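Local coordinates for protein NAD-dependent L-serine dehydrogenase (Pseudomonas aeruginosa, PDB 3OBB) that catalyses the NAD-dependent oxidation of L-serine and methyl-L-serine, working as a homotetramer and possibly serving serine catabolism, at residues 17-22 with 40-45; 144-149 with 160-165; 96-101 with 171-176. One frame throughout, in Å; residues are numbered along the deposited sequence. Where two conformers were deposited one is given.

Interaction 1 (17-22 with 40-45); sequences PMATNL and DGLVAA
Leu42 reaches across from helix 36-44 and sets its branched end against two consecutive residues of helix 15-24, Ala19 and Thr20. Its CD1 does double duty, lying 3.8 Å from Ala19 CB and 3.7 Å from Thr20 OG1. The other branch, CD2, meets the same hydroxyl, at 3.7 Å from Thr20 OG1, so the oxygen is touched by both methyls of the fork. Two torsions explain this: chi1 of Leu42 sits at an unusual -99°, and chi2 near -68° spreads the two methyls along the facing helix.

In Thr20, chi1 of -57° puts OG1 on the side facing Leu42 and CG2 anti to the backbone N. The same rotamer lets the hydroxyl hydrogen-bond to the carbonyl O of Ala16, one turn back in the helix, so its polar need is met locally while it takes apolar carbon against it.

This compact patch contrasts with the solvent side of the contact. There the exposed Ala45 points its CB toward the other helix but stays 4.6 Å from Thr20 CG2, and no hydrogen bond spans the pair; the buried area is only 158 Å².

Helix 15-24 follows strand 5-9 in the Rossmann domain and belongs to the stretch that binds NAD(+). Towards the sheet, Ala19 packs on Phe8 of strand 5-9 and Leu29 of strand 28-32, and Leu42 on Val31 of strand 28-32; Leu11, in the loop after strand 5-9, touches both.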
ATOM      1  N   PRO A  17      19.132 -27.761 -16.650  1.00 34.47           N
ATOM      2  CA  PRO A  17      18.803 -29.009 -15.948  1.00 35.45           C
ATOM      3  C   PRO A  17      17.523 -29.690 -16.446  1.00 36.11           C
ATOM      4  O   PRO A  17      17.440 -30.914 -16.395  1.00 37.46           O
ATOM      5  CB  PRO A  17      18.656 -28.581 -14.462  1.00 34.46           C
ATOM      6  CG  PRO A  17      18.386 -27.129 -14.493  1.00 34.03           C
ATOM      7  CD  PRO A  17      19.045 -26.585 -15.764  1.00 34.96           C
HETATM    8  N   MSE A  18      16.549 -28.917 -16.919  1.00 35.84           N
HETATM    9  CA  MSE A  18      15.338 -29.491 -17.520  1.00 37.93           C
HETATM   10  C   MSE A  18      15.692 -30.316 -18.762  1.00 38.35           C
HETATM   11  O   MSE A  18      15.209 -31.428 -18.910  1.00 39.27           O
HETATM   12  CB  MSE A  18      14.308 -28.408 -17.885  1.00 36.63           C
HETATM   13  CG  MSE A  18      13.756 -27.632 -16.698  1.00 35.10           C
HETATM   14 SE   MSE A  18      12.736 -26.065 -17.276  0.85 41.84          SE
HETATM   15  CE  MSE A  18      11.368 -27.046 -18.280  1.00 36.31           C
ATOM     16  N   ALA A  19      16.546 -29.771 -19.635  1.00 38.35           N
ATOM     17  CA  ALA A  19      16.944 -30.474 -20.856  1.00 39.24           C
ATOM     18  C   ALA A  19      17.830 -31.672 -20.516  1.00 39.42           C
ATOM     19  O   ALA A  19      17.728 -32.725 -21.139  1.00 40.03           O
ATOM     20  CB  ALA A  19      17.645 -29.541 -21.828  1.00 39.75           C
ATOM     21  N   THR A  20      18.665 -31.517 -19.488  1.00 38.39           N
ATOM     22  CA  THR A  20      19.496 -32.622 -19.013  1.00 38.96           C
ATOM     23  C   THR A  20      18.641 -33.753 -18.493  1.00 40.51           C
ATOM     24  O   THR A  20      18.944 -34.912 -18.761  1.00 41.42           O
ATOM     25  CB  THR A  20      20.494 -32.171 -17.916  1.00 38.33           C
ATOM     26  OG1 THR A  20      21.291 -31.113 -18.451  1.00 39.26           O
ATOM     27  CG2 THR A  20      21.403 -33.330 -17.461  1.00 36.93           C
ATOM     28  N   ASN A  21      17.571 -33.420 -17.760  1.00 40.75           N
ATOM     29  CA  ASN A  21      16.641 -34.452 -17.309  1.00 42.81           C
ATOM     30  C   ASN A  21      15.948 -35.244 -18.407  1.00 44.22           C
ATOM     31  O   ASN A  21      15.759 -36.466 -18.264  1.00 45.81           O
ATOM     32  CB  ASN A  21      15.617 -33.911 -16.315  1.00 42.79           C
ATOM     33  CG  ASN A  21      16.197 -33.795 -14.963  1.00 45.09           C
ATOM     34  OD1 ASN A  21      16.905 -34.702 -14.519  1.00 48.48           O
ATOM     35  ND2 ASN A  21      15.982 -32.658 -14.315  1.00 44.42           N
ATOM     36  N   LEU A  22      15.591 -34.560 -19.493  1.00 43.94           N
ATOM     37  CA  LEU A  22      15.089 -35.245 -20.697  1.00 45.47           C
ATOM     38  C   LEU A  22      16.094 -36.259 -21.243  1.00 47.31           C
ATOM     39  O   LEU A  22      15.728 -37.391 -21.521  1.00 48.91           O
ATOM     40  CB  LEU A  22      14.643 -34.248 -21.764  1.00 44.99           C
ATOM     41  CG  LEU A  22      13.399 -33.445 -21.365  1.00 43.58           C
ATOM     42  CD1 LEU A  22      13.001 -32.515 -22.501  1.00 43.76           C
ATOM     43  CD2 LEU A  22      12.236 -34.377 -21.021  1.00 40.88           C
ATOM     44  N   ASP A  40      27.583 -26.408 -24.424  1.00 42.24           N
ATOM     45  CA  ASP A  40      28.618 -27.442 -24.220  1.00 42.93           C
ATOM     46  C   ASP A  40      28.300 -28.362 -23.055  1.00 41.29           C
ATOM     47  O   ASP A  40      28.570 -29.555 -23.110  1.00 42.48           O
ATOM     48  CB  ASP A  40      29.993 -26.828 -23.992  1.00 43.20           C
ATOM     49  CG  ASP A  40      30.495 -26.050 -25.178  1.00 46.05           C
ATOM     50  OD1 ASP A  40      30.190 -26.394 -26.357  1.00 45.91           O
ATOM     51  OD2 ASP A  40      31.230 -25.081 -24.900  1.00 48.85           O
ATOM     52  N   GLY A  41      27.725 -27.796 -22.014  1.00 40.72           N
ATOM     53  CA  GLY A  41      27.241 -28.563 -20.853  1.00 40.84           C
ATOM     54  C   GLY A  41      26.261 -29.658 -21.260  1.00 41.11           C
ATOM     55  O   GLY A  41      26.353 -30.791 -20.815  1.00 41.78           O
ATOM     56  N   LEU A  42      25.330 -29.309 -22.134  1.00 41.23           N
ATOM     57  CA  LEU A  42      24.347 -30.258 -22.620  1.00 40.83           C
ATOM     58  C   LEU A  42      24.973 -31.236 -23.576  1.00 40.91           C
ATOM     59  O   LEU A  42      24.636 -32.394 -23.533  1.00 41.85           O
ATOM     60  CB  LEU A  42      23.137 -29.543 -23.272  1.00 41.07           C
ATOM     61  CG  LEU A  42      21.867 -29.375 -22.427  1.00 39.06           C
ATOM     62  CD1 LEU A  42      21.212 -30.737 -22.180  1.00 38.08           C
ATOM     63  CD2 LEU A  42      22.167 -28.656 -21.095  1.00 37.20           C
ATOM     64  N   VAL A  43      25.883 -30.773 -24.427  1.00 41.45           N
ATOM     65  CA  VAL A  43      26.601 -31.663 -25.350  1.00 42.62           C
ATOM     66  C   VAL A  43      27.418 -32.706 -24.576  1.00 42.24           C
ATOM     67  O   VAL A  43      27.391 -33.880 -24.914  1.00 44.09           O
ATOM     68  CB  VAL A  43      27.490 -30.898 -26.403  1.00 44.28           C
ATOM     69  CG1 VAL A  43      28.326 -31.858 -27.246  1.00 45.71           C
ATOM     70  CG2 VAL A  43      26.646 -30.071 -27.330  1.00 45.98           C
ATOM     71  N   ALA A  44      28.120 -32.292 -23.522  1.00 40.38           N
ATOM     72  CA  ALA A  44      28.842 -33.252 -22.669  1.00 40.01           C
ATOM     73  C   ALA A  44      27.930 -34.356 -22.102  1.00 39.72           C
ATOM     74  O   ALA A  44      28.353 -35.485 -21.921  1.00 41.15           O
ATOM     75  CB  ALA A  44      29.606 -32.527 -21.542  1.00 38.48           C
ATOM     76  N   ALA A  45      26.674 -34.033 -21.837  1.00 39.85           N
ATOM     77  CA  ALA A  45      25.729 -35.004 -21.262  1.00 40.46           C
ATOM     78  C   ALA A  45      24.978 -35.863 -22.315  1.00 43.14           C
ATOM     79  O   ALA A  45      24.111 -36.692 -21.977  1.00 43.68           O
ATOM     80  CB  ALA A  45      24.761 -34.293 -20.381  1.00 37.77           C
TER

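Interaction 2 (144-149 with 160-165); sequences EALEKA and IFHAGP
His162 ND1 is hydrogen-bonded to the carbonyl O of Val139 on the neighbouring strand 135-140, and this tie restrains the rotation of an imidazole whose face receives Leu146. The methyl CD2 of Leu146 stands 4.0 Å from the ring centroid and 28° off the ring normal, which is the geometry of a CH-pi contact over the face. It is displaced towards the root of the ring: CD2 of Leu146 is 3.6 Å from His162 CG and equally close to CB, but 3.9 Å from the ring carbon CD2 of His162.

Leu146 extends from its helix with CG opposite the backbone N (chi1 177°), which carries both methyls towards the strand. The second branch has a looser partner, Leu146 CD1 lying 4.3 Å from Ile160 CG2. Ile160 and His162 are alternate residues of the strand, so their side chains share the face that looks at the helix, whereas Phe161 between them points away.

Helix 143-156 is the crossover of a beta-alpha-beta unit that links the parallel strands 135-140 and 159-164, and Leu146 is one of the side chains by which it lies on the second strand. Phe153 of the same helix also touches Leu146 and Ile160. Phe161 and Ala163, in contrast, pack on Ile207 of the second subunit.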
ATOM      1  N   GLU A 144      -5.995 -32.977 -25.327  1.00 66.06           N
ATOM      2  CA  GLU A 144      -5.289 -33.772 -26.339  0.50 68.89           C
ATOM      3  C   GLU A 144      -3.777 -33.563 -26.231  1.00 67.13           C
ATOM      4  O   GLU A 144      -3.019 -34.510 -26.015  1.00 67.70           O
ATOM      5  CB  GLU A 144      -5.811 -33.416 -27.752  0.50 72.07           C
ATOM      6  CG  GLU A 144      -4.887 -33.766 -28.950  0.50 73.64           C
ATOM      7  CD  GLU A 144      -3.994 -32.597 -29.426  0.50 70.30           C
ATOM      8  OE1 GLU A 144      -2.847 -32.892 -29.926  0.50 69.58           O
ATOM      9  OE2 GLU A 144      -4.428 -31.388 -29.309  0.50 67.33           O
ATOM     10  N   ALA A 145      -3.353 -32.307 -26.374  1.00 65.87           N
ATOM     11  CA  ALA A 145      -1.937 -31.952 -26.424  1.00 64.92           C
ATOM     12  C   ALA A 145      -1.221 -32.223 -25.091  1.00 62.40           C
ATOM     13  O   ALA A 145      -0.044 -32.641 -25.078  1.00 61.63           O
ATOM     14  CB  ALA A 145      -1.772 -30.501 -26.873  1.00 64.05           C
ATOM     15  N   LEU A 146      -1.949 -32.017 -23.986  1.00 60.86           N
ATOM     16  CA  LEU A 146      -1.462 -32.398 -22.660  1.00 58.97           C
ATOM     17  C   LEU A 146      -1.207 -33.907 -22.565  1.00 61.60           C
ATOM     18  O   LEU A 146      -0.210 -34.344 -21.977  1.00 59.91           O
ATOM     19  CB  LEU A 146      -2.426 -31.946 -21.560  1.00 57.06           C
ATOM     20  CG  LEU A 146      -2.052 -32.361 -20.136  1.00 54.84           C
ATOM     21  CD1 LEU A 146      -0.637 -31.909 -19.772  1.00 51.78           C
ATOM     22  CD2 LEU A 146      -3.063 -31.837 -19.128  1.00 53.25           C
ATOM     23  N   GLU A 147      -2.103 -34.697 -23.148  1.00 65.86           N
ATOM     24  CA  GLU A 147      -1.884 -36.140 -23.153  1.00 69.81           C
ATOM     25  C   GLU A 147      -0.613 -36.546 -23.887  1.00 70.78           C
ATOM     26  O   GLU A 147       0.153 -37.334 -23.346  1.00 71.08           O
ATOM     27  CB  GLU A 147      -3.129 -36.938 -23.574  1.00 73.36           C
ATOM     28  CG  GLU A 147      -4.224 -36.958 -22.472  1.00 75.38           C
ATOM     29  CD  GLU A 147      -3.658 -36.826 -21.035  1.00 74.44           C
ATOM     30  OE1 GLU A 147      -4.065 -35.891 -20.306  1.00 74.33           O
ATOM     31  OE2 GLU A 147      -2.791 -37.641 -20.638  1.00 75.05           O
ATOM     32  N   LYS A 148      -0.364 -35.969 -25.065  1.00 72.21           N
ATOM     33  CA  LYS A 148       0.877 -36.253 -25.821  1.00 73.69           C
ATOM     34  C   LYS A 148       2.120 -35.840 -25.028  1.00 70.38           C
ATOM     35  O   LYS A 148       3.098 -36.586 -24.951  1.00 70.56           O
ATOM     36  CB  LYS A 148       0.885 -35.548 -27.187  1.00 75.42           C
ATOM     37  CG  LYS A 148       0.181 -36.298 -28.307  1.00 81.31           C
ATOM     38  CD  LYS A 148      -0.332 -35.335 -29.384  1.00 83.83           C
ATOM     39  CE  LYS A 148      -0.888 -36.084 -30.610  1.00 89.30           C
ATOM     40  NZ  LYS A 148      -2.044 -35.321 -31.202  1.00 90.03           N
ATOM     41  N   ALA A 149       2.060 -34.656 -24.424  1.00 67.02           N
ATOM     42  CA  ALA A 149       3.193 -34.116 -23.681  1.00 64.02           C
ATOM     43  C   ALA A 149       3.468 -34.809 -22.353  1.00 62.43           C
ATOM     44  O   ALA A 149       4.541 -34.630 -21.779  1.00 61.21           O
ATOM     45  CB  ALA A 149       3.021 -32.604 -23.446  1.00 61.38           C
ATOM     46  N   ILE A 160       1.691 -32.100 -12.147  1.00 42.44           N
ATOM     47  CA  ILE A 160       1.313 -31.573 -13.447  1.00 42.51           C
ATOM     48  C   ILE A 160      -0.140 -31.160 -13.400  1.00 42.23           C
ATOM     49  O   ILE A 160      -1.043 -31.994 -13.315  1.00 44.40           O
ATOM     50  CB  ILE A 160       1.644 -32.560 -14.629  1.00 44.25           C
ATOM     51  CG1 ILE A 160       3.121 -32.971 -14.579  1.00 42.77           C
ATOM     52  CG2 ILE A 160       1.361 -31.912 -15.968  1.00 45.01           C
ATOM     53  CD1 ILE A 160       3.361 -34.362 -14.968  1.00 45.63           C
ATOM     54  N   PHE A 161      -0.358 -29.853 -13.441  1.00 40.38           N
ATOM     55  CA  PHE A 161      -1.698 -29.334 -13.389  1.00 40.56           C
ATOM     56  C   PHE A 161      -2.145 -28.825 -14.736  1.00 41.17           C
ATOM     57  O   PHE A 161      -1.394 -28.103 -15.397  1.00 41.69           O
ATOM     58  CB  PHE A 161      -1.784 -28.198 -12.362  1.00 38.49           C
ATOM     59  CG  PHE A 161      -1.470 -28.627 -10.968  1.00 38.15           C
ATOM     60  CD1 PHE A 161      -0.222 -28.355 -10.407  1.00 35.37           C
ATOM     61  CD2 PHE A 161      -2.417 -29.294 -10.198  1.00 38.97           C
ATOM     62  CE1 PHE A 161       0.069 -28.718  -9.104  1.00 35.33           C
ATOM     63  CE2 PHE A 161      -2.117 -29.694  -8.892  1.00 39.20           C
ATOM     64  CZ  PHE A 161      -0.863 -29.407  -8.349  1.00 38.23           C
ATOM     65  N   HIS A 162      -3.354 -29.221 -15.141  1.00 42.03           N
ATOM     66  CA  HIS A 162      -4.023 -28.633 -16.293  1.00 42.47           C
ATOM     67  C   HIS A 162      -4.812 -27.457 -15.758  1.00 41.05           C
ATOM     68  O   HIS A 162      -5.870 -27.641 -15.162  1.00 39.99           O
ATOM     69  CB  HIS A 162      -4.967 -29.661 -16.931  1.00 45.82           C
ATOM     70  CG  HIS A 162      -5.474 -29.276 -18.288  1.00 48.49           C
ATOM     71  ND1 HIS A 162      -4.943 -28.235 -19.022  1.00 49.34           N
ATOM     72  CD2 HIS A 162      -6.429 -29.836 -19.068  1.00 50.97           C
ATOM     73  CE1 HIS A 162      -5.575 -28.148 -20.178  1.00 49.06           C
ATOM     74  NE2 HIS A 162      -6.474 -29.113 -20.235  1.00 52.49           N
ATOM     75  N   ALA A 163      -4.249 -26.259 -15.918  1.00 39.28           N
ATOM     76  CA  ALA A 163      -4.804 -25.058 -15.347  1.00 38.16           C
ATOM     77  C   ALA A 163      -6.048 -24.573 -16.106  1.00 39.71           C
ATOM     78  O   ALA A 163      -6.919 -23.925 -15.523  1.00 39.78           O
ATOM     79  CB  ALA A 163      -3.751 -23.980 -15.294  1.00 36.43           C
ATOM     80  N   GLY A 164      -6.135 -24.893 -17.396  1.00 41.17           N
ATOM     81  CA  GLY A 164      -7.284 -24.479 -18.209  1.00 42.76           C
ATOM     82  C   GLY A 164      -6.928 -24.402 -19.690  1.00 44.67           C
ATOM     83  O   GLY A 164      -5.934 -25.051 -20.123  1.00 45.26           O
ATOM     84  N   PRO A 165      -7.680 -23.583 -20.471  1.00 44.81           N
ATOM     85  CA  PRO A 165      -7.371 -23.495 -21.910  1.00 47.04           C
ATOM     86  C   PRO A 165      -6.087 -22.685 -22.223  1.00 46.07           C
ATOM     87  O   PRO A 165      -5.230 -22.497 -21.342  1.00 44.44           O
ATOM     88  CB  PRO A 165      -8.635 -22.849 -22.513  1.00 48.94           C
ATOM     89  CG  PRO A 165      -9.199 -22.009 -21.375  1.00 47.10           C
ATOM     90  CD  PRO A 165      -8.796 -22.698 -20.079  1.00 44.87           C
TER

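Interaction 3 (96-101 with 171-176); sequences CSTIAP and VAKVCN
Lys173, the active-site lysine, gives hydrogen bonds from NZ to two acceptors: the carbonyl O of Val123, its strongest polar partner, and OG1 of the NAD(+)-binding Thr98, with Lys173 NZ 2.8 Å from Thr98 OG1. The side chains of Lys173 and Thr98 cross at about a right angle. Bends at chi2 (61°) and chi4 (-64°) fold the lysine's NZ over towards the hydroxyl. A sulfonate oxygen of a bound EPE molecule, probably from the crystallisation liquor, makes a long, weak ion pair with NZ.

Two residues earlier in the helix, the methyl CG2 of Val171 packs on the edge atoms CB and CG of Pro101, 3.7 Å from each, an apolar contact.

Segment 96-101 is the loop after strand 92-95 of the Rossmann domain, whereas segment 171-176 lies near the start of helix 168-196, which leads into the C-terminal domain. The contact thus joins the two domains and, consistent with the active-site cleft of this family, probably lies at the cleft between them.

Further out, Gln170 brackets the loop, its NE2 bonded to Ser97 O and its OE1 to Ile99 N. Asp249 and Leu252 of helix 243-260 pack against Thr98.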
ATOM      1  N   CYS A  96       7.525 -23.076 -22.103  1.00 41.02           N
ATOM      2  CA  CYS A  96       7.643 -23.230 -20.640  1.00 39.96           C
ATOM      3  C   CYS A  96       8.273 -22.042 -19.958  1.00 39.65           C
ATOM      4  O   CYS A  96       8.528 -22.084 -18.759  1.00 37.94           O
ATOM      5  CB  CYS A  96       8.488 -24.450 -20.263  1.00 39.30           C
ATOM      6  SG  CYS A  96       7.873 -25.991 -20.908  1.00 38.12           S
ATOM      7  N   SER A  97       8.513 -20.984 -20.724  1.00 41.19           N
ATOM      8  CA  SER A  97       8.939 -19.726 -20.149  1.00 41.31           C
ATOM      9  C   SER A  97       7.788 -19.137 -19.370  1.00 41.01           C
ATOM     10  O   SER A  97       6.630 -19.530 -19.542  1.00 41.56           O
ATOM     11  CB  SER A  97       9.324 -18.749 -21.259  1.00 42.57           C
ATOM     12  OG  SER A  97      10.345 -19.315 -22.051  1.00 44.16           O
ATOM     13  N   THR A  98       8.105 -18.164 -18.538  1.00 41.32           N
ATOM     14  CA  THR A  98       7.074 -17.383 -17.898  1.00 41.28           C
ATOM     15  C   THR A  98       6.945 -16.073 -18.642  1.00 42.65           C
ATOM     16  O   THR A  98       7.894 -15.265 -18.680  1.00 43.47           O
ATOM     17  CB  THR A  98       7.393 -17.152 -16.406  1.00 40.80           C
ATOM     18  OG1 THR A  98       7.413 -18.427 -15.750  1.00 40.13           O
ATOM     19  CG2 THR A  98       6.330 -16.273 -15.756  1.00 40.24           C
ATOM     20  N   ILE A  99       5.764 -15.884 -19.230  1.00 41.87           N
ATOM     21  CA  ILE A  99       5.486 -14.729 -20.057  1.00 43.38           C
ATOM     22  C   ILE A  99       4.055 -14.299 -19.786  1.00 42.89           C
ATOM     23  O   ILE A  99       3.272 -15.075 -19.252  1.00 42.59           O
ATOM     24  CB  ILE A  99       5.700 -15.051 -21.567  1.00 44.62           C
ATOM     25  CG1 ILE A  99       4.658 -16.066 -22.075  1.00 44.77           C
ATOM     26  CG2 ILE A  99       7.127 -15.556 -21.800  1.00 43.58           C
ATOM     27  CD1 ILE A  99       4.778 -16.405 -23.586  1.00 47.89           C
ATOM     28  N   ALA A 100       3.721 -13.065 -20.128  1.00 43.88           N
ATOM     29  CA  ALA A 100       2.369 -12.565 -19.932  1.00 44.22           C
ATOM     30  C   ALA A 100       1.346 -13.479 -20.632  1.00 44.25           C
ATOM     31  O   ALA A 100       1.582 -13.935 -21.755  1.00 45.73           O
ATOM     32  CB  ALA A 100       2.255 -11.131 -20.409  1.00 46.42           C
ATOM     33  N   PRO A 101       0.249 -13.819 -19.933  1.00 42.94           N
ATOM     34  CA  PRO A 101      -0.830 -14.591 -20.519  1.00 43.12           C
ATOM     35  C   PRO A 101      -1.288 -14.091 -21.887  1.00 45.80           C
ATOM     36  O   PRO A 101      -1.535 -14.912 -22.763  1.00 46.60           O
ATOM     37  CB  PRO A 101      -1.950 -14.443 -19.482  1.00 41.59           C
ATOM     38  CG  PRO A 101      -1.228 -14.398 -18.221  1.00 40.45           C
ATOM     39  CD  PRO A 101       0.000 -13.580 -18.497  1.00 41.60           C
ATOM     40  N   VAL A 171      -1.555 -17.881 -16.505  1.00 31.54           N
ATOM     41  CA  VAL A 171      -2.404 -17.158 -15.563  1.00 30.35           C
ATOM     42  C   VAL A 171      -2.167 -17.746 -14.173  1.00 31.01           C
ATOM     43  O   VAL A 171      -1.968 -17.001 -13.213  1.00 31.07           O
ATOM     44  CB  VAL A 171      -3.950 -17.171 -15.959  1.00 30.79           C
ATOM     45  CG1 VAL A 171      -4.771 -16.446 -14.938  1.00 27.30           C
ATOM     46  CG2 VAL A 171      -4.184 -16.511 -17.347  1.00 30.11           C
ATOM     47  N   ALA A 172      -2.168 -19.087 -14.072  1.00 31.94           N
ATOM     48  CA  ALA A 172      -2.031 -19.756 -12.777  1.00 31.72           C
ATOM     49  C   ALA A 172      -0.670 -19.382 -12.175  1.00 31.74           C
ATOM     50  O   ALA A 172      -0.581 -19.066 -10.973  1.00 32.03           O
ATOM     51  CB  ALA A 172      -2.206 -21.306 -12.936  1.00 31.82           C
ATOM     52  N   LYS A 173       0.354 -19.355 -13.034  1.00 31.39           N
ATOM     53  CA  LYS A 173       1.745 -19.069 -12.657  1.00 32.27           C
ATOM     54  C   LYS A 173       1.920 -17.668 -12.077  1.00 31.61           C
ATOM     55  O   LYS A 173       2.569 -17.489 -11.044  1.00 30.48           O
ATOM     56  CB  LYS A 173       2.704 -19.262 -13.860  1.00 32.97           C
ATOM     57  CG  LYS A 173       4.190 -18.923 -13.563  1.00 34.13           C
ATOM     58  CD  LYS A 173       4.774 -19.810 -12.454  1.00 36.05           C
ATOM     59  CE  LYS A 173       6.173 -19.365 -12.027  1.00 35.29           C
ATOM     60  NZ  LYS A 173       7.198 -19.488 -13.125  1.00 39.33           N
ATOM     61  N   VAL A 174       1.363 -16.672 -12.766  1.00 32.20           N
ATOM     62  CA  VAL A 174       1.486 -15.309 -12.297  1.00 31.24           C
ATOM     63  C   VAL A 174       0.644 -15.037 -11.048  1.00 29.54           C
ATOM     64  O   VAL A 174       1.022 -14.228 -10.233  1.00 28.83           O
ATOM     65  CB  VAL A 174       1.261 -14.227 -13.422  1.00 32.73           C
ATOM     66  CG1 VAL A 174       2.223 -14.483 -14.651  1.00 33.29           C
ATOM     67  CG2 VAL A 174      -0.253 -14.072 -13.825  1.00 32.54           C
ATOM     68  N   CYS A 175      -0.500 -15.693 -10.902  1.00 29.48           N
ATOM     69  CA  CYS A 175      -1.291 -15.572  -9.663  1.00 27.63           C
ATOM     70  C   CYS A 175      -0.523 -16.189  -8.484  1.00 27.69           C
ATOM     71  O   CYS A 175      -0.464 -15.609  -7.383  1.00 26.65           O
ATOM     72  CB  CYS A 175      -2.616 -16.305  -9.841  1.00 28.30           C
ATOM     73  SG  CYS A 175      -3.757 -15.425 -11.005  1.00 31.63           S
ATOM     74  N   ASN A 176       0.046 -17.376  -8.730  1.00 27.32           N
ATOM     75  CA  ASN A 176       0.761 -18.127  -7.716  1.00 27.58           C
ATOM     76  C   ASN A 176       1.972 -17.351  -7.254  1.00 27.81           C
ATOM     77  O   ASN A 176       2.169 -17.225  -6.073  1.00 28.33           O
ATOM     78  CB  ASN A 176       1.222 -19.495  -8.229  1.00 26.78           C
ATOM     79  CG  ASN A 176       2.053 -20.225  -7.207  1.00 27.34           C
ATOM     80  OD1 ASN A 176       1.513 -20.929  -6.360  1.00 27.87           O
ATOM     81  ND2 ASN A 176       3.395 -20.009  -7.235  1.00 26.22           N
TER

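Overall arrangement
Interaction 1 closes first along the chain; interaction 2 is then nested inside the loop that interaction 3 closes. Interaction 1 pairs two helices packed against the mixed sheet of the NAD-binding domain, and interaction 2 pairs a helix with that sheet's outermost strand, 159-164; their centres are 25 Å apart. Interaction 3 leaves this domain for helix 168-196, which follows strand 159-164. Its centre is 15 Å from that of interaction 2, and the two meet where Ala163 CB lies 3.9 Å from Ala172 CB. Both also touch the second subunit. Interactions 1 and 3 have centres 25 Å apart and nearest atoms about 4 Å apart, without touching, on the side of loop 96-101, so the NAD(+)-binding helix and the loop carrying Thr98 lie close together.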